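Local coordinates for pesticidal crystal protein Cry4Aa (Bacillus thuringiensis, PDB 2C9K) that binds midgut epithelial cells of insects and promotes their colloid-osmotic lysis, which makes it lethal to mosquito larvae, at residues 544-549 with 573-579; 520-526 with 567-573. The contacts are given in a common frame with arbitrary orientation. Residues are numbered along the deposited sequence.

Contact 1. Residues 544-549 with 573-579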
ATOM      1  N   VAL A 544     -31.726  -6.210   6.431  1.00 27.47           N
ATOM      2  CA  VAL A 544     -31.077  -7.517   6.275  1.00 27.33           C
ATOM      3  C   VAL A 544     -30.859  -8.327   7.567  1.00 28.46           C
ATOM      4  O   VAL A 544     -31.370  -9.436   7.700  1.00 28.30           O
ATOM      5  CB  VAL A 544     -29.710  -7.376   5.559  1.00 26.35           C
ATOM      6  CG1 VAL A 544     -29.041  -8.731   5.447  1.00 24.00           C
ATOM      7  CG2 VAL A 544     -29.897  -6.765   4.184  1.00 24.86           C
ATOM      8  N   ALA A 545     -30.099  -7.792   8.514  1.00 28.94           N
ATOM      9  CA  ALA A 545     -29.845  -8.540   9.740  1.00 30.22           C
ATOM     10  C   ALA A 545     -29.421  -7.668  10.910  1.00 30.87           C
ATOM     11  O   ALA A 545     -29.276  -6.450  10.779  1.00 31.00           O
ATOM     12  CB  ALA A 545     -28.777  -9.607   9.484  1.00 26.56           C
ATOM     13  N   GLU A 546     -29.237  -8.312  12.059  1.00 30.99           N
ATOM     14  CA  GLU A 546     -28.801  -7.627  13.264  1.00 31.55           C
ATOM     15  C   GLU A 546     -27.786  -8.523  13.960  1.00 30.67           C
ATOM     16  O   GLU A 546     -28.149  -9.411  14.718  1.00 31.68           O
ATOM     17  CB  GLU A 546     -29.977  -7.372  14.195  1.00 32.64           C
ATOM     18  CG  GLU A 546     -29.641  -6.401  15.291  1.00 38.62           C
ATOM     19  CD  GLU A 546     -29.523  -4.976  14.775  1.00 42.52           C
ATOM     20  OE1 GLU A 546     -28.931  -4.128  15.481  1.00 44.41           O
ATOM     21  OE2 GLU A 546     -30.036  -4.701  13.668  1.00 43.68           O
ATOM     22  N   LEU A 547     -26.509  -8.288  13.704  1.00 29.45           N
ATOM     23  CA  LEU A 547     -25.468  -9.102  14.302  1.00 27.83           C
ATOM     24  C   LEU A 547     -24.802  -8.421  15.489  1.00 27.93           C
ATOM     25  O   LEU A 547     -24.714  -7.200  15.550  1.00 28.14           O
ATOM     26  CB  LEU A 547     -24.416  -9.437  13.250  1.00 27.74           C
ATOM     27  CG  LEU A 547     -24.912 -10.015  11.922  1.00 26.59           C
ATOM     28  CD1 LEU A 547     -25.717  -8.969  11.157  1.00 26.47           C
ATOM     29  CD2 LEU A 547     -23.711 -10.454  11.098  1.00 26.33           C
ATOM     30  N   GLY A 548     -24.331  -9.222  16.435  1.00 27.56           N
ATOM     31  CA  GLY A 548     -23.674  -8.672  17.603  1.00 27.99           C
ATOM     32  C   GLY A 548     -22.751  -9.699  18.218  1.00 29.51           C
ATOM     33  O   GLY A 548     -22.990 -10.901  18.104  1.00 30.13           O
ATOM     34  N   MET A 549     -21.690  -9.235  18.867  1.00 30.27           N
ATOM     35  CA  MET A 549     -20.744 -10.142  19.496  1.00 29.97           C
ATOM     36  C   MET A 549     -19.741  -9.419  20.414  1.00 29.43           C
ATOM     37  O   MET A 549     -19.554  -8.203  20.330  1.00 27.62           O
ATOM     38  CB  MET A 549     -20.000 -10.941  18.412  1.00 29.18           C
ATOM     39  CG  MET A 549     -19.157 -10.097  17.474  1.00 32.54           C
ATOM     40  SD  MET A 549     -18.264 -11.029  16.187  1.00 37.70           S
ATOM     41  CE  MET A 549     -17.743 -12.507  17.123  1.00 38.82           C
ATOM     42  N   PHE A 573     -19.410 -13.108  13.217  1.00 34.83           N
ATOM     43  CA  PHE A 573     -20.739 -13.036  13.796  1.00 33.10           C
ATOM     44  C   PHE A 573     -21.452 -14.350  13.499  1.00 34.28           C
ATOM     45  O   PHE A 573     -21.201 -14.979  12.473  1.00 34.01           O
ATOM     46  CB  PHE A 573     -21.525 -11.881  13.195  1.00 31.29           C
ATOM     47  CG  PHE A 573     -20.937 -10.537  13.475  1.00 29.44           C
ATOM     48  CD1 PHE A 573     -20.116  -9.918  12.547  1.00 29.60           C
ATOM     49  CD2 PHE A 573     -21.234  -9.870  14.656  1.00 28.77           C
ATOM     50  CE1 PHE A 573     -19.600  -8.651  12.786  1.00 30.53           C
ATOM     51  CE2 PHE A 573     -20.724  -8.603  14.909  1.00 29.08           C
ATOM     52  CZ  PHE A 573     -19.905  -7.989  13.972  1.00 30.13           C
ATOM     53  N   SER A 574     -22.347 -14.756  14.392  1.00 35.38           N
ATOM     54  CA  SER A 574     -23.072 -16.005  14.228  1.00 36.80           C
ATOM     55  C   SER A 574     -24.120 -15.985  13.122  1.00 38.18           C
ATOM     56  O   SER A 574     -24.000 -16.712  12.136  1.00 38.89           O
ATOM     57  CB  SER A 574     -23.717 -16.403  15.554  1.00 37.45           C
ATOM     58  OG  SER A 574     -24.515 -15.356  16.069  1.00 39.81           O
ATOM     59  N   ASN A 575     -25.148 -15.163  13.277  1.00 39.59           N
ATOM     60  CA  ASN A 575     -26.202 -15.084  12.270  1.00 40.98           C
ATOM     61  C   ASN A 575     -25.676 -14.732  10.878  1.00 40.89           C
ATOM     62  O   ASN A 575     -24.719 -13.974  10.730  1.00 40.21           O
ATOM     63  CB  ASN A 575     -27.270 -14.071  12.701  1.00 42.44           C
ATOM     64  CG  ASN A 575     -26.677 -12.741  13.119  1.00 44.52           C
ATOM     65  OD1 ASN A 575     -25.793 -12.680  13.977  1.00 46.61           O
ATOM     66  ND2 ASN A 575     -27.169 -11.663  12.524  1.00 45.69           N
ATOM     67  N   GLU A 576     -26.309 -15.295   9.855  1.00 41.73           N
ATOM     68  CA  GLU A 576     -25.904 -15.039   8.481  1.00 41.57           C
ATOM     69  C   GLU A 576     -26.782 -13.999   7.794  1.00 40.65           C
ATOM     70  O   GLU A 576     -27.899 -13.713   8.222  1.00 41.35           O
ATOM     71  CB  GLU A 576     -25.913 -16.334   7.666  1.00 42.66           C
ATOM     72  CG  GLU A 576     -27.231 -17.086   7.668  1.00 45.08           C
ATOM     73  CD  GLU A 576     -27.201 -18.290   6.743  1.00 47.29           C
ATOM     74  OE1 GLU A 576     -27.321 -18.098   5.510  1.00 47.78           O
ATOM     75  OE2 GLU A 576     -27.041 -19.427   7.246  1.00 48.61           O
ATOM     76  N   VAL A 577     -26.259 -13.441   6.713  1.00 38.87           N
ATOM     77  CA  VAL A 577     -26.965 -12.429   5.959  1.00 36.15           C
ATOM     78  C   VAL A 577     -27.064 -12.842   4.482  1.00 36.06           C
ATOM     79  O   VAL A 577     -26.254 -13.625   3.977  1.00 36.12           O
ATOM     80  CB  VAL A 577     -26.226 -11.090   6.077  1.00 35.23           C
ATOM     81  CG1 VAL A 577     -25.764 -10.888   7.509  1.00 32.34           C
ATOM     82  CG2 VAL A 577     -25.034 -11.062   5.135  1.00 35.74           C
ATOM     83  N   LYS A 578     -28.074 -12.323   3.800  1.00 34.03           N
ATOM     84  CA  LYS A 578     -28.269 -12.619   2.395  1.00 32.94           C
ATOM     85  C   LYS A 578     -28.511 -11.306   1.667  1.00 31.03           C
ATOM     86  O   LYS A 578     -29.333 -10.489   2.091  1.00 30.40           O
ATOM     87  CB  LYS A 578     -29.452 -13.574   2.192  1.00 35.58           C
ATOM     88  CG  LYS A 578     -30.800 -13.092   2.727  1.00 39.61           C
ATOM     89  CD  LYS A 578     -30.860 -13.104   4.267  1.00 41.89           C
ATOM     90  CE  LYS A 578     -30.506 -11.750   4.885  1.00 41.12           C
ATOM     91  NZ  LYS A 578     -30.284 -11.852   6.354  1.00 38.92           N
ATOM     92  N   PHE A 579     -27.776 -11.105   0.578  1.00 27.59           N
ATOM     93  CA  PHE A 579     -27.895  -9.893  -0.215  1.00 24.02           C
ATOM     94  C   PHE A 579     -28.427 -10.214  -1.611  1.00 22.05           C
ATOM     95  O   PHE A 579     -28.090 -11.242  -2.195  1.00 21.73           O
ATOM     96  CB  PHE A 579     -26.528  -9.218  -0.325  1.00 23.81           C
ATOM     97  CG  PHE A 579     -25.896  -8.896   1.000  1.00 25.03           C
ATOM     98  CD1 PHE A 579     -24.644  -9.404   1.328  1.00 24.85           C
ATOM     99  CD2 PHE A 579     -26.526  -8.047   1.904  1.00 25.57           C
ATOM    100  CE1 PHE A 579     -24.030  -9.067   2.532  1.00 23.52           C
ATOM    101  CE2 PHE A 579     -25.914  -7.705   3.109  1.00 24.42           C
ATOM    102  CZ  PHE A 579     -24.665  -8.216   3.420  1.00 22.71           C
TER
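This contact lies between the two sheets of the C-terminal beta-sandwich domain of the toxin, where 545-549, on an outermost strand of one sheet, faces a piece of the other. The axes of strands 545-549 and 577-579 come no closer than 8.7 Å, at 140°, so side chains rather than backbone bonds join them. At F573 the ring enters the interface: M549 SD sits 3.7 Å from its centroid and 19° off the normal, a Met-aromatic contact over the face, while L547 CD2 packs 3.3 Å from F573 CB. N575 follows, its CA-to-CB bond pointing toward 544-549. V577 packs inward; its CG1 lies 3.8 Å from A545 CB and 4.1 Å from L547 CD1, and its CB is 3.7 Å from V544 CG1. K578 runs along the outside until NZ donates a 3.0 Å hydrogen bond to V544 O, at the classic beta bulge formed by V544 and A545 against strand 536-541. Last comes F579, with CE2 4.0 Å from V544 CG1. The chemistry is that of a sandwich edge: an apolar, sulfur-aromatic interior, with an exposed lysine satisfying a backbone carbonyl at the bulge.

Contact 2. Residues 520-526 with 567-573; sequences FIRIRYA and DFQYLEF
Five backbone hydrogen bonds tie 520-526 to 567-573 as an antiparallel ladder in one sheet of the toxin's C-terminal beta sandwich. I523 N donates to L571 O (2.6 Å) and L571 N to I523 O (3.0 Å); Y525 N donates to Q569 O (3.2 Å) and Q569 N to Y525 O (3.0 Å); F573 N reaches I521 O at 3.2 Å. I523-L571 and Y525-Q569 are thus hydrogen-bonded pairs, R522-E572 and R524-Y570 non-hydrogen-bonded ones, CA atoms 4.0 and 4.7 Å apart. The backbone is extended throughout 520-526, and the strand axes run at 154°, 4.6 Å apart at closest. One water bridges I521 N and F573 O, 2.8 Å from each.

R522, E572, R524 and Y570 share one face. Both arginines start t, t and part at chi3, p (80°) in R522 and t (-168°) in R524; their guanidiniums form salt bridges with E606 and D603 of the neighbouring strand 600-609. Y570 (chi1 m) lays its ring over the R524 stem, R524 CG 4.1 Å from the centroid in a CH-pi contact, while the Y570 hydroxyl is hydrogen-bonded to the OH of Y251.

I523 and L571 point to the other face, toward the sandwich interior, where F573 (chi1 m) places CD1 3.4 Å from I521 CG1 and CE1 3.6 Å from I523 CD1. At the far end A526 CB sits over the F568 ring, 3.6 Å from F568 CE2.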
ATOM      1  N   PHE A 520     -21.304 -14.723   6.033  1.00 21.44           N
ATOM      2  CA  PHE A 520     -21.011 -14.630   7.447  1.00 21.75           C
ATOM      3  C   PHE A 520     -20.083 -13.429   7.368  1.00 21.04           C
ATOM      4  O   PHE A 520     -19.188 -13.403   6.524  1.00 22.56           O
ATOM      5  CB  PHE A 520     -20.256 -15.864   7.975  1.00 21.49           C
ATOM      6  CG  PHE A 520     -21.158 -17.013   8.334  1.00 22.66           C
ATOM      7  CD1 PHE A 520     -20.889 -18.300   7.875  1.00 21.88           C
ATOM      8  CD2 PHE A 520     -22.320 -16.796   9.074  1.00 24.01           C
ATOM      9  CE1 PHE A 520     -21.767 -19.347   8.137  1.00 21.54           C
ATOM     10  CE2 PHE A 520     -23.209 -17.845   9.340  1.00 22.92           C
ATOM     11  CZ  PHE A 520     -22.930 -19.119   8.867  1.00 22.06           C
ATOM     12  N   ILE A 521     -20.316 -12.399   8.164  1.00 17.69           N
ATOM     13  CA  ILE A 521     -19.392 -11.289   8.088  1.00 18.66           C
ATOM     14  C   ILE A 521     -18.403 -11.521   9.247  1.00 18.07           C
ATOM     15  O   ILE A 521     -18.802 -11.815  10.370  1.00 15.74           O
ATOM     16  CB  ILE A 521     -20.147  -9.879   8.099  1.00 19.26           C
ATOM     17  CG1 ILE A 521     -19.748  -9.048   9.307  1.00 17.79           C
ATOM     18  CG2 ILE A 521     -21.653 -10.070   7.992  1.00 15.67           C
ATOM     19  CD1 ILE A 521     -18.419  -8.410   9.147  1.00 19.06           C
ATOM     20  N   ARG A 522     -17.110 -11.452   8.929  1.00 18.48           N
ATOM     21  CA  ARG A 522     -16.024 -11.694   9.888  1.00 18.47           C
ATOM     22  C   ARG A 522     -15.168 -10.445  10.056  1.00 19.22           C
ATOM     23  O   ARG A 522     -14.944  -9.721   9.097  1.00 20.26           O
ATOM     24  CB  ARG A 522     -15.163 -12.844   9.369  1.00 16.91           C
ATOM     25  CG  ARG A 522     -14.049 -13.264  10.274  1.00 16.92           C
ATOM     26  CD  ARG A 522     -13.347 -14.475   9.703  1.00 18.29           C
ATOM     27  NE  ARG A 522     -12.400 -14.136   8.643  1.00 18.42           N
ATOM     28  CZ  ARG A 522     -11.735 -15.040   7.925  1.00 19.03           C
ATOM     29  NH1 ARG A 522     -11.926 -16.332   8.147  1.00 18.02           N
ATOM     30  NH2 ARG A 522     -10.862 -14.660   7.001  1.00 20.27           N
ATOM     31  N   ILE A 523     -14.673 -10.202  11.264  1.00 20.85           N
ATOM     32  CA  ILE A 523     -13.873  -9.009  11.540  1.00 23.24           C
ATOM     33  C   ILE A 523     -12.429  -9.276  11.986  1.00 25.10           C
ATOM     34  O   ILE A 523     -12.183 -10.146  12.826  1.00 27.06           O
ATOM     35  CB  ILE A 523     -14.583  -8.150  12.621  1.00 23.48           C
ATOM     36  CG1 ILE A 523     -15.739  -7.386  11.992  1.00 22.87           C
ATOM     37  CG2 ILE A 523     -13.622  -7.182  13.270  1.00 21.68           C
ATOM     38  CD1 ILE A 523     -16.562  -6.669  13.017  1.00 27.35           C
ATOM     39  N   ARG A 524     -11.480  -8.527  11.417  1.00 25.56           N
ATOM     40  CA  ARG A 524     -10.061  -8.648  11.778  1.00 26.31           C
ATOM     41  C   ARG A 524      -9.767  -7.400  12.600  1.00 27.00           C
ATOM     42  O   ARG A 524      -9.667  -6.301  12.057  1.00 27.19           O
ATOM     43  CB  ARG A 524      -9.167  -8.676  10.527  1.00 25.54           C
ATOM     44  CG  ARG A 524      -7.684  -8.958  10.819  1.00 26.21           C
ATOM     45  CD  ARG A 524      -6.897  -9.302   9.553  1.00 25.94           C
ATOM     46  NE  ARG A 524      -5.558  -9.849   9.812  1.00 27.21           N
ATOM     47  CZ  ARG A 524      -4.455  -9.125  10.015  1.00 27.73           C
ATOM     48  NH1 ARG A 524      -4.500  -7.802   9.997  1.00 29.04           N
ATOM     49  NH2 ARG A 524      -3.292  -9.730  10.222  1.00 25.02           N
ATOM     50  N   TYR A 525      -9.628  -7.578  13.909  1.00 27.56           N
ATOM     51  CA  TYR A 525      -9.410  -6.456  14.815  1.00 27.87           C
ATOM     52  C   TYR A 525      -8.292  -6.717  15.807  1.00 28.51           C
ATOM     53  O   TYR A 525      -7.746  -7.814  15.879  1.00 29.64           O
ATOM     54  CB  TYR A 525     -10.677  -6.221  15.626  1.00 27.97           C
ATOM     55  CG  TYR A 525     -10.857  -7.312  16.665  1.00 30.02           C
ATOM     56  CD1 TYR A 525     -10.685  -7.050  18.028  1.00 29.69           C
ATOM     57  CD2 TYR A 525     -11.093  -8.631  16.277  1.00 30.28           C
ATOM     58  CE1 TYR A 525     -10.738  -8.074  18.970  1.00 28.52           C
ATOM     59  CE2 TYR A 525     -11.145  -9.661  17.214  1.00 30.21           C
ATOM     60  CZ  TYR A 525     -10.965  -9.375  18.553  1.00 29.71           C
ATOM     61  OH  TYR A 525     -10.999 -10.398  19.466  1.00 31.07           O
ATOM     62  N   ALA A 526      -8.002  -5.691  16.597  1.00 29.68           N
ATOM     63  CA  ALA A 526      -6.995  -5.734  17.651  1.00 30.15           C
ATOM     64  C   ALA A 526      -7.715  -5.163  18.870  1.00 31.27           C
ATOM     65  O   ALA A 526      -8.651  -4.370  18.732  1.00 30.56           O
ATOM     66  CB  ALA A 526      -5.798  -4.867  17.288  1.00 31.02           C
ATOM     67  N   ASP A 567      -0.979  -9.795  17.130  1.00 28.37           N
ATOM     68  CA  ASP A 567      -1.886  -8.897  17.843  1.00 27.63           C
ATOM     69  C   ASP A 567      -3.251  -8.754  17.199  1.00 27.07           C
ATOM     70  O   ASP A 567      -4.202  -8.345  17.859  1.00 27.77           O
ATOM     71  CB  ASP A 567      -1.246  -7.516  18.009  1.00 30.02           C
ATOM     72  CG  ASP A 567      -0.028  -7.543  18.923  1.00 32.16           C
ATOM     73  OD1 ASP A 567       0.712  -6.537  18.967  1.00 31.18           O
ATOM     74  OD2 ASP A 567       0.183  -8.573  19.604  1.00 34.75           O
ATOM     75  N   PHE A 568      -3.355  -9.073  15.912  1.00 26.42           N
ATOM     76  CA  PHE A 568      -4.641  -8.995  15.231  1.00 25.62           C
ATOM     77  C   PHE A 568      -5.233 -10.390  15.134  1.00 26.89           C
ATOM     78  O   PHE A 568      -4.538 -11.344  14.790  1.00 26.74           O
ATOM     79  CB  PHE A 568      -4.491  -8.393  13.833  1.00 24.39           C
ATOM     80  CG  PHE A 568      -4.148  -6.926  13.844  1.00 25.46           C
ATOM     81  CD1 PHE A 568      -2.832  -6.503  13.996  1.00 24.17           C
ATOM     82  CD2 PHE A 568      -5.153  -5.966  13.747  1.00 25.68           C
ATOM     83  CE1 PHE A 568      -2.520  -5.155  14.055  1.00 24.02           C
ATOM     84  CE2 PHE A 568      -4.853  -4.613  13.807  1.00 25.30           C
ATOM     85  CZ  PHE A 568      -3.531  -4.206  13.962  1.00 26.74           C
ATOM     86  N   GLN A 569      -6.517 -10.510  15.459  1.00 28.67           N
ATOM     87  CA  GLN A 569      -7.201 -11.796  15.407  1.00 29.83           C
ATOM     88  C   GLN A 569      -8.513 -11.731  14.635  1.00 30.75           C
ATOM     89  O   GLN A 569      -8.917 -10.660  14.168  1.00 32.16           O
ATOM     90  CB  GLN A 569      -7.428 -12.317  16.825  1.00 31.05           C
ATOM     91  CG  GLN A 569      -6.128 -12.728  17.506  1.00 34.10           C
ATOM     92  CD  GLN A 569      -5.405 -13.838  16.752  1.00 37.45           C
ATOM     93  OE1 GLN A 569      -4.218 -14.088  16.979  1.00 38.46           O
ATOM     94  NE2 GLN A 569      -6.126 -14.519  15.854  1.00 38.10           N
ATOM     95  N   TYR A 570      -9.180 -12.874  14.499  1.00 29.61           N
ATOM     96  CA  TYR A 570     -10.421 -12.928  13.742  1.00 29.09           C
ATOM     97  C   TYR A 570     -11.648 -13.415  14.490  1.00 29.83           C
ATOM     98  O   TYR A 570     -11.638 -14.491  15.084  1.00 30.37           O
ATOM     99  CB  TYR A 570     -10.251 -13.829  12.518  1.00 29.06           C
ATOM    100  CG  TYR A 570      -9.231 -13.377  11.497  1.00 28.22           C
ATOM    101  CD1 TYR A 570      -7.870 -13.332  11.807  1.00 26.47           C
ATOM    102  CD2 TYR A 570      -9.624 -13.051  10.194  1.00 27.73           C
ATOM    103  CE1 TYR A 570      -6.924 -12.980  10.844  1.00 26.15           C
ATOM    104  CE2 TYR A 570      -8.688 -12.699   9.223  1.00 27.22           C
ATOM    105  CZ  TYR A 570      -7.341 -12.669   9.556  1.00 26.07           C
ATOM    106  OH  TYR A 570      -6.420 -12.335   8.602  1.00 24.43           O
ATOM    107  N   LEU A 571     -12.713 -12.622  14.442  1.00 30.97           N
ATOM    108  CA  LEU A 571     -13.979 -13.004  15.063  1.00 32.53           C
ATOM    109  C   LEU A 571     -15.046 -12.923  13.988  1.00 34.11           C
ATOM    110  O   LEU A 571     -14.970 -12.082  13.091  1.00 35.08           O
ATOM    111  CB  LEU A 571     -14.340 -12.093  16.240  1.00 31.71           C
ATOM    112  CG  LEU A 571     -13.787 -12.594  17.575  1.00 30.89           C
ATOM    113  CD1 LEU A 571     -14.208 -11.669  18.710  1.00 30.37           C
ATOM    114  CD2 LEU A 571     -14.290 -14.011  17.809  1.00 29.28           C
ATOM    115  N   GLU A 572     -16.037 -13.803  14.087  1.00 34.82           N
ATOM    116  CA  GLU A 572     -17.109 -13.882  13.108  1.00 35.52           C
ATOM    117  C   GLU A 572     -18.466 -13.842  13.793  1.00 35.61           C
ATOM    118  O   GLU A 572     -18.658 -14.462  14.838  1.00 36.97           O
ATOM    119  CB  GLU A 572     -16.956 -15.193  12.344  1.00 38.07           C
ATOM    120  CG  GLU A 572     -17.814 -15.351  11.125  1.00 43.16           C
ATOM    121  CD  GLU A 572     -17.522 -16.655  10.406  1.00 46.23           C
ATOM    122  OE1 GLU A 572     -16.338 -16.912  10.081  1.00 47.19           O
ATOM    123  OE2 GLU A 572     -18.476 -17.425  10.162  1.00 50.02           O
ATOM    124  N   PHE A 573     -19.410 -13.108  13.217  1.00 34.83           N
ATOM    125  CA  PHE A 573     -20.739 -13.036  13.796  1.00 33.10           C
ATOM    126  C   PHE A 573     -21.452 -14.350  13.499  1.00 34.28           C
ATOM    127  O   PHE A 573     -21.201 -14.979  12.473  1.00 34.01           O
ATOM    128  CB  PHE A 573     -21.525 -11.881  13.195  1.00 31.29           C
ATOM    129  CG  PHE A 573     -20.937 -10.537  13.475  1.00 29.44           C
ATOM    130  CD1 PHE A 573     -20.116  -9.918  12.547  1.00 29.60           C
ATOM    131  CD2 PHE A 573     -21.234  -9.870  14.656  1.00 28.77           C
ATOM    132  CE1 PHE A 573     -19.600  -8.651  12.786  1.00 30.53           C
ATOM    133  CE2 PHE A 573     -20.724  -8.603  14.909  1.00 29.08           C
ATOM    134  CZ  PHE A 573     -19.905  -7.989  13.972  1.00 30.13           C
TER
HETATM  135  O   HOH W   1     -21.890 -13.285  10.324  1.00 25.17           O
HETATM  136  O   HOH W   2     -13.265 -18.079  10.553  1.00 34.76           O
HETATM  137  O   HOH W   3      -3.986 -12.153  10.529  1.00 21.82           O

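Both contacts belong to the C-terminal beta sandwich of the toxin, with centres 14 Å apart, and they share F573. Along the chain their segments interleave: 520-526, 544-549, 567-573, then 573-579. Contact 2 is a pairing within one sheet; contact 1 spans from that sheet to the other. Strand 517-527 pairs with both 569-572 and 577-579, so the chain leaving contact 2 passes directly into contact 1 beside the same partner strand. F573 has its backbone bonded to I521 and its ring between the sheets. M549 CE, 3.5 Å from L571 CB, also joins the two, so the pairing within the sheet and the packing between sheets meet at F573 and M549.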